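Local structure of MgGH51 (Meripilus giganteus, 6ZQ1) at residues Gly230-Gly235 with Gly259-Val264; Glu23-Ser28 with Tyr479-Gln484; Phe225-Gly230 with Leu269-Tyr274; Val289-Ser294 with Val346-Glu351. The protein probably hydrolyses terminal alpha-L-arabinofuranosyl groups from arabinose-containing plant cell-wall polysaccharides, as a family 51 glycoside hydrolase. All coordinates share one frame; numbering follows the deposited sequence.

Contact 1: Gly230-Gly235 with Gly259-Val264; sequences GNNLEG and GDWGYV. With EDG (1,4-dideoxy-1,4-imino-L-arabinitol), chain F.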
# COMPACT_ATOMS: atom_id res chain seq x y z
N GLY A 230 6.70 3.65 -7.56
CA GLY A 230 7.62 3.09 -6.60
C GLY A 230 8.64 2.13 -7.22
O GLY A 230 8.41 1.62 -8.37
N ASN A 231 9.71 1.85 -6.48
CA ASN A 231 10.82 0.97 -6.94
C ASN A 231 10.26 -0.41 -7.30
O ASN A 231 10.82 -1.03 -8.20
CB ASN A 231 11.93 0.81 -5.92
CG ASN A 231 12.86 1.99 -5.93
OD1 ASN A 231 12.58 3.00 -6.59
ND2 ASN A 231 13.95 1.87 -5.19
N ASN A 232 9.16 -0.86 -6.68
CA ASN A 232 8.67 -2.25 -6.91
C ASN A 232 8.07 -2.37 -8.31
O ASN A 232 7.90 -3.55 -8.79
CB ASN A 232 7.75 -2.73 -5.79
CG ASN A 232 7.72 -4.23 -5.64
OD1 ASN A 232 8.78 -4.83 -5.49
ND2 ASN A 232 6.53 -4.84 -5.83
N LEU A 233 7.87 -1.25 -9.02
CA LEU A 233 7.45 -1.27 -10.45
C LEU A 233 8.62 -1.72 -11.34
O LEU A 233 8.38 -2.48 -12.30
CB LEU A 233 6.99 0.12 -10.88
CG LEU A 233 6.73 0.30 -12.36
CD1 LEU A 233 5.43 -0.42 -12.76
CD2 LEU A 233 6.69 1.77 -12.72
N GLU A 234 9.83 -1.27 -11.03
CA GLU A 234 10.94 -1.20 -12.00
C GLU A 234 11.64 -2.55 -12.20
O GLU A 234 12.11 -2.79 -13.31
CB GLU A 234 11.93 -0.14 -11.50
CG GLU A 234 11.36 1.25 -11.69
CD GLU A 234 12.24 2.32 -11.04
OE1 GLU A 234 13.02 2.90 -11.76
OE2 GLU A 234 12.10 2.55 -9.84
N GLY A 235 11.76 -3.39 -11.17
CA GLY A 235 12.59 -4.59 -11.25
C GLY A 235 14.05 -4.23 -11.12
O GLY A 235 14.39 -3.01 -11.17
N GLY A 259 10.70 -9.09 -6.20
CA GLY A 259 10.42 -7.67 -6.05
C GLY A 259 11.73 -6.93 -5.73
O GLY A 259 12.81 -7.55 -5.78
N ASP A 260 11.62 -5.66 -5.41
CA ASP A 260 12.80 -4.74 -5.33
C ASP A 260 13.13 -4.45 -3.87
O ASP A 260 14.00 -3.51 -3.59
CB ASP A 260 12.49 -3.58 -6.27
CG ASP A 260 12.35 -4.11 -7.69
OD1 ASP A 260 13.36 -4.64 -8.24
OD2 ASP A 260 11.23 -4.10 -8.21
N TRP A 261 12.62 -5.26 -2.94
CA TRP A 261 12.85 -4.99 -1.50
C TRP A 261 13.27 -6.26 -0.76
O TRP A 261 13.10 -6.32 0.47
CB TRP A 261 11.64 -4.28 -0.89
CG TRP A 261 11.39 -2.93 -1.49
CD1 TRP A 261 10.39 -2.55 -2.33
CD2 TRP A 261 12.17 -1.75 -1.25
NE1 TRP A 261 10.50 -1.22 -2.65
CE2 TRP A 261 11.57 -0.70 -1.98
CE3 TRP A 261 13.28 -1.48 -0.46
CZ2 TRP A 261 12.08 0.59 -1.99
CZ3 TRP A 261 13.78 -0.20 -0.45
CH2 TRP A 261 13.20 0.82 -1.22
N GLY A 262 13.89 -7.21 -1.46
CA GLY A 262 14.59 -8.35 -0.87
C GLY A 262 13.74 -9.61 -0.84
O GLY A 262 14.25 -10.58 -0.32
N TYR A 263 12.50 -9.60 -1.34
CA TYR A 263 11.62 -10.79 -1.22
C TYR A 263 10.80 -11.00 -2.48
O TYR A 263 10.53 -10.07 -3.25
CB TYR A 263 10.72 -10.68 0.02
CG TYR A 263 9.82 -9.46 0.11
CD1 TYR A 263 8.55 -9.43 -0.45
CD2 TYR A 263 10.24 -8.31 0.77
CE1 TYR A 263 7.72 -8.31 -0.33
CE2 TYR A 263 9.44 -7.18 0.84
CZ TYR A 263 8.15 -7.18 0.34
OH TYR A 263 7.39 -6.04 0.50
N VAL A 264 10.41 -12.26 -2.64
CA VAL A 264 9.49 -12.72 -3.72
C VAL A 264 8.10 -12.12 -3.50
O VAL A 264 7.61 -12.15 -2.38
CB VAL A 264 9.46 -14.24 -3.79
CG1 VAL A 264 8.41 -14.75 -4.81
CG2 VAL A 264 10.87 -14.78 -4.12
O2' EDG F . 10.25 5.53 -5.51
C2' EDG F . 11.03 5.03 -4.45
C1' EDG F . 11.74 6.15 -3.69
N4' EDG F . 11.33 5.93 -2.31
C3' EDG F . 10.20 4.25 -3.41
O3' EDG F . 10.20 2.85 -3.74
C4' EDG F . 10.93 4.52 -2.10
C5' EDG F . 10.11 4.25 -0.84
O5' EDG F . 8.92 5.03 -0.78

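Contact 2: Glu23-Ser28 with Tyr479-Gln484; sequences EDINHS and YAPLLQ. With EDG (1,4-dideoxy-1,4-imino-L-arabinitol), chain F.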
# COMPACT_ATOMS: atom_id res chain seq x y z
N GLU A 23 3.31 0.54 -2.87
CA GLU A 23 4.11 -0.54 -3.50
C GLU A 23 4.23 -1.63 -2.46
O GLU A 23 3.98 -1.36 -1.27
CB GLU A 23 5.46 -0.03 -3.98
CG GLU A 23 6.38 0.25 -2.84
CD GLU A 23 7.74 0.79 -3.25
OE1 GLU A 23 8.43 0.16 -4.10
OE2 GLU A 23 8.14 1.79 -2.64
N ASP A 24 4.56 -2.85 -2.88
CA ASP A 24 4.89 -3.96 -1.95
C ASP A 24 6.31 -3.68 -1.41
O ASP A 24 7.28 -4.02 -2.12
CB ASP A 24 4.81 -5.31 -2.64
CG ASP A 24 4.54 -6.41 -1.60
OD1 ASP A 24 5.00 -6.22 -0.46
OD2 ASP A 24 3.80 -7.39 -1.90
N ILE A 25 6.36 -3.05 -0.24
CA ILE A 25 7.60 -2.70 0.53
C ILE A 25 7.29 -3.00 2.00
O ILE A 25 6.11 -2.84 2.39
CB ILE A 25 7.99 -1.23 0.32
CG1 ILE A 25 9.31 -0.88 1.04
CG2 ILE A 25 6.87 -0.29 0.72
CD1 ILE A 25 9.82 0.52 0.73
N ASN A 26 8.27 -3.46 2.79
CA ASN A 26 8.07 -3.82 4.21
C ASN A 26 6.92 -4.85 4.32
O ASN A 26 6.15 -4.78 5.28
CB ASN A 26 7.65 -2.60 5.06
CG ASN A 26 8.51 -1.36 4.89
OD1 ASN A 26 9.74 -1.48 4.89
ND2 ASN A 26 7.87 -0.21 4.81
N HIS A 27 6.75 -5.75 3.35
CA HIS A 27 5.60 -6.71 3.30
C HIS A 27 4.26 -5.99 3.47
O HIS A 27 3.40 -6.47 4.26
CB HIS A 27 5.80 -7.86 4.32
CG HIS A 27 6.76 -8.88 3.81
ND1 HIS A 27 6.36 -9.90 2.97
CD2 HIS A 27 8.10 -8.97 3.88
CE1 HIS A 27 7.42 -10.62 2.64
NE2 HIS A 27 8.49 -10.07 3.19
N SER A 28 4.06 -4.93 2.68
CA SER A 28 2.82 -4.14 2.68
C SER A 28 1.80 -4.87 1.81
O SER A 28 0.61 -4.57 1.93
CB SER A 28 3.04 -2.77 2.15
OG SER A 28 3.56 -2.86 0.83
N TYR A 479 1.85 10.72 1.28
CA TYR A 479 2.93 10.25 2.19
C TYR A 479 3.47 8.93 1.63
O TYR A 479 2.70 8.09 0.98
CB TYR A 479 2.39 10.06 3.61
CG TYR A 479 3.42 9.78 4.67
CD1 TYR A 479 3.93 8.50 4.88
CD2 TYR A 479 3.84 10.80 5.52
CE1 TYR A 479 4.85 8.26 5.89
CE2 TYR A 479 4.72 10.56 6.55
CZ TYR A 479 5.26 9.29 6.72
OH TYR A 479 6.17 9.01 7.70
N ALA A 480 4.75 8.70 1.84
CA ALA A 480 5.32 7.36 1.55
C ALA A 480 6.44 7.01 2.51
O ALA A 480 7.16 7.90 2.96
CB ALA A 480 5.78 7.28 0.11
N PRO A 481 6.65 5.70 2.81
CA PRO A 481 5.74 4.62 2.44
C PRO A 481 4.47 4.55 3.31
O PRO A 481 4.44 5.04 4.43
CB PRO A 481 6.60 3.36 2.62
CG PRO A 481 8.03 3.87 2.67
CD PRO A 481 7.87 5.17 3.42
N LEU A 482 3.45 3.87 2.80
CA LEU A 482 2.15 3.77 3.48
C LEU A 482 2.20 2.78 4.67
O LEU A 482 1.64 3.09 5.69
CB LEU A 482 1.14 3.34 2.40
CG LEU A 482 -0.30 3.19 2.84
CD1 LEU A 482 -0.88 4.50 3.35
CD2 LEU A 482 -1.15 2.65 1.69
N LEU A 483 2.75 1.59 4.47
CA LEU A 483 2.51 0.38 5.30
C LEU A 483 3.82 -0.27 5.70
O LEU A 483 4.75 -0.26 4.88
CB LEU A 483 1.64 -0.62 4.54
CG LEU A 483 0.15 -0.31 4.50
CD1 LEU A 483 -0.56 -1.27 3.57
CD2 LEU A 483 -0.50 -0.36 5.87
N GLN A 484 3.86 -0.86 6.88
CA GLN A 484 5.07 -1.47 7.48
C GLN A 484 4.70 -2.70 8.31
O GLN A 484 4.11 -2.53 9.39
CB GLN A 484 5.79 -0.46 8.38
CG GLN A 484 6.93 -1.08 9.16
CD GLN A 484 7.50 -0.15 10.20
OE1 GLN A 484 6.81 0.75 10.68
NE2 GLN A 484 8.68 -0.49 10.69
O2' EDG F . 10.25 5.53 -5.51
C2' EDG F . 11.03 5.03 -4.45
C1' EDG F . 11.74 6.15 -3.69
N4' EDG F . 11.33 5.93 -2.31
C3' EDG F . 10.20 4.25 -3.41
O3' EDG F . 10.20 2.85 -3.74
C4' EDG F . 10.93 4.52 -2.10
C5' EDG F . 10.11 4.25 -0.84
O5' EDG F . 8.92 5.03 -0.78

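Contact 3: Phe225-Gly230 with Leu269-Tyr274; sequences FRFPGG and LGLLEY. With EDG (1,4-dideoxy-1,4-imino-L-arabinitol), chain F.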
# COMPACT_ATOMS: atom_id res chain seq x y z
N PHE A 225 -5.19 6.29 -5.23
CA PHE A 225 -4.19 5.26 -4.89
C PHE A 225 -3.15 5.13 -6.01
O PHE A 225 -3.49 4.68 -7.13
CB PHE A 225 -4.94 3.96 -4.67
CG PHE A 225 -4.21 2.85 -3.96
CD1 PHE A 225 -3.43 1.96 -4.66
CD2 PHE A 225 -4.44 2.62 -2.61
CE1 PHE A 225 -2.86 0.88 -4.01
CE2 PHE A 225 -3.86 1.54 -1.96
CZ PHE A 225 -3.08 0.66 -2.67
N ARG A 226 -1.94 5.58 -5.75
CA ARG A 226 -0.78 5.47 -6.69
C ARG A 226 -0.16 4.08 -6.55
O ARG A 226 0.08 3.65 -5.42
CB ARG A 226 0.26 6.56 -6.40
CG ARG A 226 1.44 6.57 -7.36
CD ARG A 226 2.62 7.31 -6.73
NE ARG A 226 3.78 7.23 -7.59
CZ ARG A 226 5.06 7.21 -7.19
NH1 ARG A 226 5.38 7.32 -5.91
NH2 ARG A 226 6.00 7.07 -8.11
N PHE A 227 -0.03 3.34 -7.66
CA PHE A 227 0.45 1.93 -7.66
C PHE A 227 0.89 1.56 -9.08
O PHE A 227 0.57 2.27 -10.03
CB PHE A 227 -0.68 1.03 -7.18
CG PHE A 227 -1.62 0.68 -8.30
CD1 PHE A 227 -2.43 1.67 -8.84
CD2 PHE A 227 -1.68 -0.60 -8.80
CE1 PHE A 227 -3.28 1.36 -9.89
CE2 PHE A 227 -2.56 -0.91 -9.82
CZ PHE A 227 -3.34 0.07 -10.37
N PRO A 228 1.63 0.44 -9.28
CA PRO A 228 2.16 -0.40 -8.20
C PRO A 228 3.57 -0.08 -7.69
O PRO A 228 4.10 -0.89 -6.97
CB PRO A 228 2.13 -1.76 -8.87
CG PRO A 228 2.57 -1.45 -10.29
CD PRO A 228 1.82 -0.18 -10.61
N GLY A 229 4.06 1.11 -7.96
CA GLY A 229 5.31 1.65 -7.35
C GLY A 229 5.68 2.93 -8.06
O GLY A 229 5.06 3.26 -9.07
N GLY A 230 6.70 3.65 -7.56
CA GLY A 230 7.62 3.09 -6.60
C GLY A 230 8.64 2.13 -7.22
O GLY A 230 8.41 1.62 -8.37
N LEU A 269 -1.77 -10.19 -4.94
CA LEU A 269 -2.29 -8.80 -4.99
C LEU A 269 -2.00 -8.28 -6.40
O LEU A 269 -0.94 -7.65 -6.63
CB LEU A 269 -1.63 -7.93 -3.90
CG LEU A 269 -2.04 -6.46 -3.89
CD1 LEU A 269 -3.55 -6.29 -3.86
CD2 LEU A 269 -1.46 -5.76 -2.69
N GLY A 270 -2.92 -8.55 -7.34
CA GLY A 270 -2.74 -8.20 -8.75
C GLY A 270 -3.68 -7.09 -9.22
O GLY A 270 -4.40 -6.48 -8.39
N LEU A 271 -3.59 -6.77 -10.51
CA LEU A 271 -4.19 -5.55 -11.06
C LEU A 271 -5.70 -5.54 -10.73
O LEU A 271 -6.20 -4.51 -10.31
CB LEU A 271 -3.88 -5.45 -12.55
CG LEU A 271 -4.47 -4.24 -13.27
CD1 LEU A 271 -4.16 -2.94 -12.52
CD2 LEU A 271 -3.99 -4.14 -14.68
N LEU A 272 -6.41 -6.67 -10.88
CA LEU A 272 -7.87 -6.67 -10.62
C LEU A 272 -8.18 -6.48 -9.12
O LEU A 272 -9.13 -5.76 -8.80
CB LEU A 272 -8.51 -7.95 -11.18
CG LEU A 272 -10.04 -7.95 -11.13
CD1 LEU A 272 -10.62 -6.88 -12.03
CD2 LEU A 272 -10.58 -9.28 -11.60
N GLU A 273 -7.42 -7.09 -8.21
CA GLU A 273 -7.65 -6.88 -6.77
C GLU A 273 -7.36 -5.41 -6.42
O GLU A 273 -8.10 -4.84 -5.62
CB GLU A 273 -6.76 -7.80 -5.93
CG GLU A 273 -7.04 -9.28 -6.12
CD GLU A 273 -6.45 -9.97 -7.34
OE1 GLU A 273 -5.47 -9.45 -7.93
OE2 GLU A 273 -6.99 -11.03 -7.69
N TYR A 274 -6.35 -4.78 -7.00
CA TYR A 274 -6.13 -3.31 -6.81
C TYR A 274 -7.40 -2.55 -7.21
O TYR A 274 -7.96 -1.75 -6.42
CB TYR A 274 -4.94 -2.83 -7.63
CG TYR A 274 -3.58 -3.10 -7.02
CD1 TYR A 274 -3.19 -2.45 -5.87
CD2 TYR A 274 -2.64 -3.90 -7.65
CE1 TYR A 274 -1.94 -2.66 -5.31
CE2 TYR A 274 -1.37 -4.11 -7.11
CZ TYR A 274 -1.02 -3.48 -5.93
OH TYR A 274 0.24 -3.62 -5.42
O2' EDG F . 10.25 5.53 -5.51
C2' EDG F . 11.03 5.03 -4.45
C1' EDG F . 11.74 6.15 -3.69
N4' EDG F . 11.33 5.93 -2.31
C3' EDG F . 10.20 4.25 -3.41
O3' EDG F . 10.20 2.85 -3.74
C4' EDG F . 10.93 4.52 -2.10
C5' EDG F . 10.11 4.25 -0.84
O5' EDG F . 8.92 5.03 -0.78

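Contact 4: Val289-Ser294 with Val346-Glu351; sequences VWAGYS and VEVGNE. With EDG (1,4-dideoxy-1,4-imino-L-arabinitol), chain F.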
# COMPACT_ATOMS: atom_id res chain seq x y z
N VAL A 289 3.09 2.81 -15.34
CA VAL A 289 3.57 1.84 -16.35
C VAL A 289 5.10 1.87 -16.34
O VAL A 289 5.72 2.96 -16.13
CB VAL A 289 2.99 2.16 -17.74
CG1 VAL A 289 1.49 2.00 -17.69
CG2 VAL A 289 3.40 3.53 -18.27
N TRP A 290 5.68 0.69 -16.47
CA TRP A 290 7.13 0.48 -16.68
C TRP A 290 7.57 1.21 -17.96
O TRP A 290 6.89 1.09 -19.01
CB TRP A 290 7.42 -1.01 -16.73
CG TRP A 290 8.87 -1.32 -16.56
CD1 TRP A 290 9.57 -1.38 -15.39
CD2 TRP A 290 9.80 -1.62 -17.61
NE1 TRP A 290 10.88 -1.67 -15.66
CE2 TRP A 290 11.03 -1.88 -17.00
CE3 TRP A 290 9.68 -1.74 -19.00
CZ2 TRP A 290 12.16 -2.21 -17.74
CZ3 TRP A 290 10.77 -2.15 -19.73
CH2 TRP A 290 11.99 -2.38 -19.10
N ALA A 291 8.70 1.88 -17.92
CA ALA A 291 9.08 2.82 -18.99
C ALA A 291 10.51 2.56 -19.50
O ALA A 291 11.07 3.50 -20.11
CB ALA A 291 8.87 4.21 -18.49
N GLY A 292 11.03 1.34 -19.38
CA GLY A 292 12.26 0.87 -20.03
C GLY A 292 13.50 1.18 -19.21
O GLY A 292 14.59 1.17 -19.78
N TYR A 293 13.36 1.40 -17.91
CA TYR A 293 14.50 1.42 -16.95
C TYR A 293 14.23 0.44 -15.80
O TYR A 293 13.06 0.29 -15.28
CB TYR A 293 14.72 2.84 -16.45
CG TYR A 293 15.80 2.97 -15.41
CD1 TYR A 293 17.13 2.84 -15.74
CD2 TYR A 293 15.48 3.23 -14.09
CE1 TYR A 293 18.12 2.98 -14.78
CE2 TYR A 293 16.46 3.35 -13.11
CZ TYR A 293 17.79 3.21 -13.45
OH TYR A 293 18.76 3.35 -12.48
N SER A 294 15.31 -0.22 -15.34
CA SER A 294 15.27 -1.13 -14.17
C SER A 294 16.43 -0.76 -13.24
O SER A 294 17.37 -0.08 -13.72
CB SER A 294 15.26 -2.57 -14.56
OG SER A 294 16.43 -2.93 -15.30
N VAL A 346 -1.86 8.44 -15.52
CA VAL A 346 -0.84 7.37 -15.71
C VAL A 346 0.55 7.99 -15.53
O VAL A 346 0.83 9.03 -16.17
CB VAL A 346 -0.97 6.65 -17.06
CG1 VAL A 346 0.29 5.83 -17.36
CG2 VAL A 346 -2.20 5.78 -17.06
N GLU A 347 1.35 7.35 -14.67
CA GLU A 347 2.74 7.78 -14.40
C GLU A 347 3.66 6.93 -15.31
O GLU A 347 3.52 5.65 -15.35
CB GLU A 347 3.02 7.65 -12.91
CG GLU A 347 4.33 8.29 -12.45
CD GLU A 347 4.42 8.61 -10.99
OE1 GLU A 347 3.43 8.35 -10.28
OE2 GLU A 347 5.50 9.12 -10.53
N VAL A 348 4.60 7.59 -15.97
CA VAL A 348 5.53 6.95 -16.95
C VAL A 348 6.84 6.69 -16.22
O VAL A 348 7.70 7.64 -16.10
CB VAL A 348 5.67 7.80 -18.23
CG1 VAL A 348 6.64 7.15 -19.22
CG2 VAL A 348 4.33 8.04 -18.89
N GLY A 349 6.91 5.47 -15.68
CA GLY A 349 8.05 4.91 -14.94
C GLY A 349 7.98 5.30 -13.47
O GLY A 349 6.91 5.72 -12.98
N ASN A 350 9.11 5.24 -12.80
CA ASN A 350 9.26 5.71 -11.41
C ASN A 350 10.64 6.35 -11.28
O ASN A 350 11.63 5.66 -11.67
CB ASN A 350 9.19 4.55 -10.42
CG ASN A 350 9.38 4.99 -8.99
OD1 ASN A 350 8.57 5.78 -8.51
ND2 ASN A 350 10.45 4.53 -8.34
N GLU A 351 10.71 7.55 -10.75
CA GLU A 351 11.99 8.23 -10.41
C GLU A 351 12.99 8.07 -11.57
O GLU A 351 14.13 7.59 -11.32
CB GLU A 351 12.55 7.67 -9.10
CG GLU A 351 11.70 8.01 -7.90
CD GLU A 351 12.41 8.04 -6.55
OE1 GLU A 351 13.39 7.25 -6.37
OE2 GLU A 351 11.94 8.79 -5.64
O2' EDG F . 10.25 5.53 -5.51
C2' EDG F . 11.03 5.03 -4.45
C1' EDG F . 11.74 6.15 -3.69
N4' EDG F . 11.33 5.93 -2.31
C3' EDG F . 10.20 4.25 -3.41
O3' EDG F . 10.20 2.85 -3.74
C4' EDG F . 10.93 4.52 -2.10
C5' EDG F . 10.11 4.25 -0.84
O5' EDG F . 8.92 5.03 -0.78

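Contact 1: Gly230-Gly235 with Gly259-Val264
N232 and D260 hold together two connections at the catalytic end of the (beta/alpha)8 barrel: the short, weakly bonded helix 231-234, which follows barrel strand 224-227, and the loop after strand 257-258. Packing is close at this pair. With CG anti to the backbone N (chi1 -155°), the N232 amide reaches across, and its OD1 accepts D260 N at 3.0 Å, the donor lying nearly on the extension of the C=O bond (166°). The same OD1 sits 3.3 Å from G259 CA, and a CB at G259 would run into it. N232 ND2 is spent on N265. The D260 carboxylate turns back to the end of the helix, where OD2 receives G235 N at 3.1 Å from above the carboxylate plane. R257 adds a salt bridge to OD2, so that oxygen is gripped twice.

Toward W261 the fit is looser. The indole and the N231 side chain cross at about a right angle, their planes nearly parallel, and N231 CB comes no nearer than 3.9 Å to W261 CZ2. N232 and G259 are buried, whereas G262, beyond the indole, is exposed. E23 fixes the indole through NE1. The two segments meet again at the bound imino sugar: N231 N donates to its O3' at 3.0 Å, almost straight (170°), while W261 CZ2 approaches that O3' edge-on, in the ring plane, at 3.4 Å.

Contact 2: Glu23-Ser28 with Tyr479-Gln484
N26 turns its side chain squarely at the backbone of L483. ND2 donates to L483 O at 3.1 Å with an N-H...O angle of 176°, and the acceptor lies exactly in the amide plane of N26, though the donor stands a little out of the L483 carbonyl plane. The other end of the amide takes Q490 N, so both ends are used and the group cannot easily rotate. N26 CB meanwhile rests 3.7 Å from Q484 CA. With an alanine here, the buried L483 O and Q490 N would probably each lose this partner, and the loop would be less firmly tied to strand 483-485.

S28 faces L483 flank to flank, its CB 3.5 Å from L483 CB. Its hydroxyl points the other way, chi1 58° setting OG between the backbone N and the carbonyl carbon, from where it donates to a lone pair of E23 O at 2.6 Å and closes the turn. Nearer the sugar, I25 and P481 cross obliquely, CG2 of I25 4.1 Å from CB of P481. P481 follows a cis peptide, and its CG lies 3.7 Å from O5' of the imino sugar, whose O3' donates to E23 OE2 at 2.6 Å. The contact joins the connections leaving the first and last strands, 20-21 and 474-479, of a (beta/alpha)8 barrel, where they line its sugar-binding pocket.

Contact 3: Phe225-Gly230 with Leu269-Tyr274
G270 N donates to E273 OE1 at 2.8 Å, a bent bond at the start of helix 271-281, the helix that sets Y274 against F227 of the neighbouring strand. G270 is the N-cap residue, and its N-H meets OE1 on the anti side, well out of the carboxylate plane; E273 OE2 is taken by R254 and N207. Strand 224-227, this helix and strand 284-289 form a beta-alpha-beta crossover of the (beta/alpha)8 barrel, and the contact is the greasy layer between strand and helix.

Y274 is at its centre. One face of its ring has F227 CD2 over the middle, 3.5 Å above the plane, and the opposite face has L269 CG toward the rim. The F227 and Y274 rings are an oblique pair, centroids 4.7 Å apart and planes at 40°, and the two side chains slide past each other in opposite directions. F227 takes up this place with chi1 83°, CG between its backbone N and carbonyl carbon. F225 crosses Y274 at about a right angle, bringing CE1 to 3.8 Å from Y274 CD1. A serine in place of Y274 would probably open a gap between strand and helix and leave F227 CD2 without the ring face it meets.

R226, between the two phenylalanines, points to the barrel interior instead, where E347 and E429 pair with it. On the helix side, F278 meets the F227 ring edge-to-face, and L271 CD1 touches that ring at its edge, in plane, 3.7 Å from F227 CE2.

Contact 4: Val289-Ser294 with Val346-Glu351
The indole of W290 has the turning backbone over one face, G292 N 3.4 Å above its plane and Y293 N a little higher, both toward the rim; the same turn brings A291 against V348 and G349. R241 makes a cation-pi contact with the indole, Y308 meets it ring to ring, and NE1 donates to E234 O. Just before it, the third and fourth strands of the (beta/alpha)8 barrel run side by side, V289 and V348 forming a parallel bridge. V289 N donates to E347 O at 2.9 Å, and V289 O receives G349 N at 2.8 Å, so V289, at the end of the third strand, bonds to both neighbours of V348.

On the side of V289 and V348 the barrel meets its helices. V289 and V346 cross at about a right angle with methyls 4.0 Å apart (CG2 of V289, CG1 of V346), against helix 306-320. A291 CB lies 3.8 Å from V348 CG1, and a CB on G349, which has positive phi (86°), would come tight against A291 CB.

E347 points into the barrel instead, to a salt bridge with R226. Past G349 comes N350-E351, the Asn-Glu pair at the end of the fourth strand, as in clan GH-A hydrolases. H400 holds E351 OE2, which lies 3.3 Å from C1' of the imino sugar, and N350 ND2 donates to O2' of that sugar at 3.0 Å.

In the fold
All four contacts lie in or at the catalytic end of the (beta/alpha)8 barrel and are buried, but contact 1 reaches partly exposed residues, whereas every touching residue of contacts 2, 3 and 4 is buried. Contacts 3 and 4 hold the same parallel sheet: one packs an aromatic layer against a helix, the other pairs two neighbouring strands by backbone bonds. Contacts 1 and 2 join loops, and side-chain amides and carboxylates do the tying. All four touch the imino sugar. They are also linked directly: contact 1 shares G230 with contact 3, E23 of contact 2 receives N232 N of contact 1, and R226 of contact 3 forms a salt bridge with E347 of contact 4.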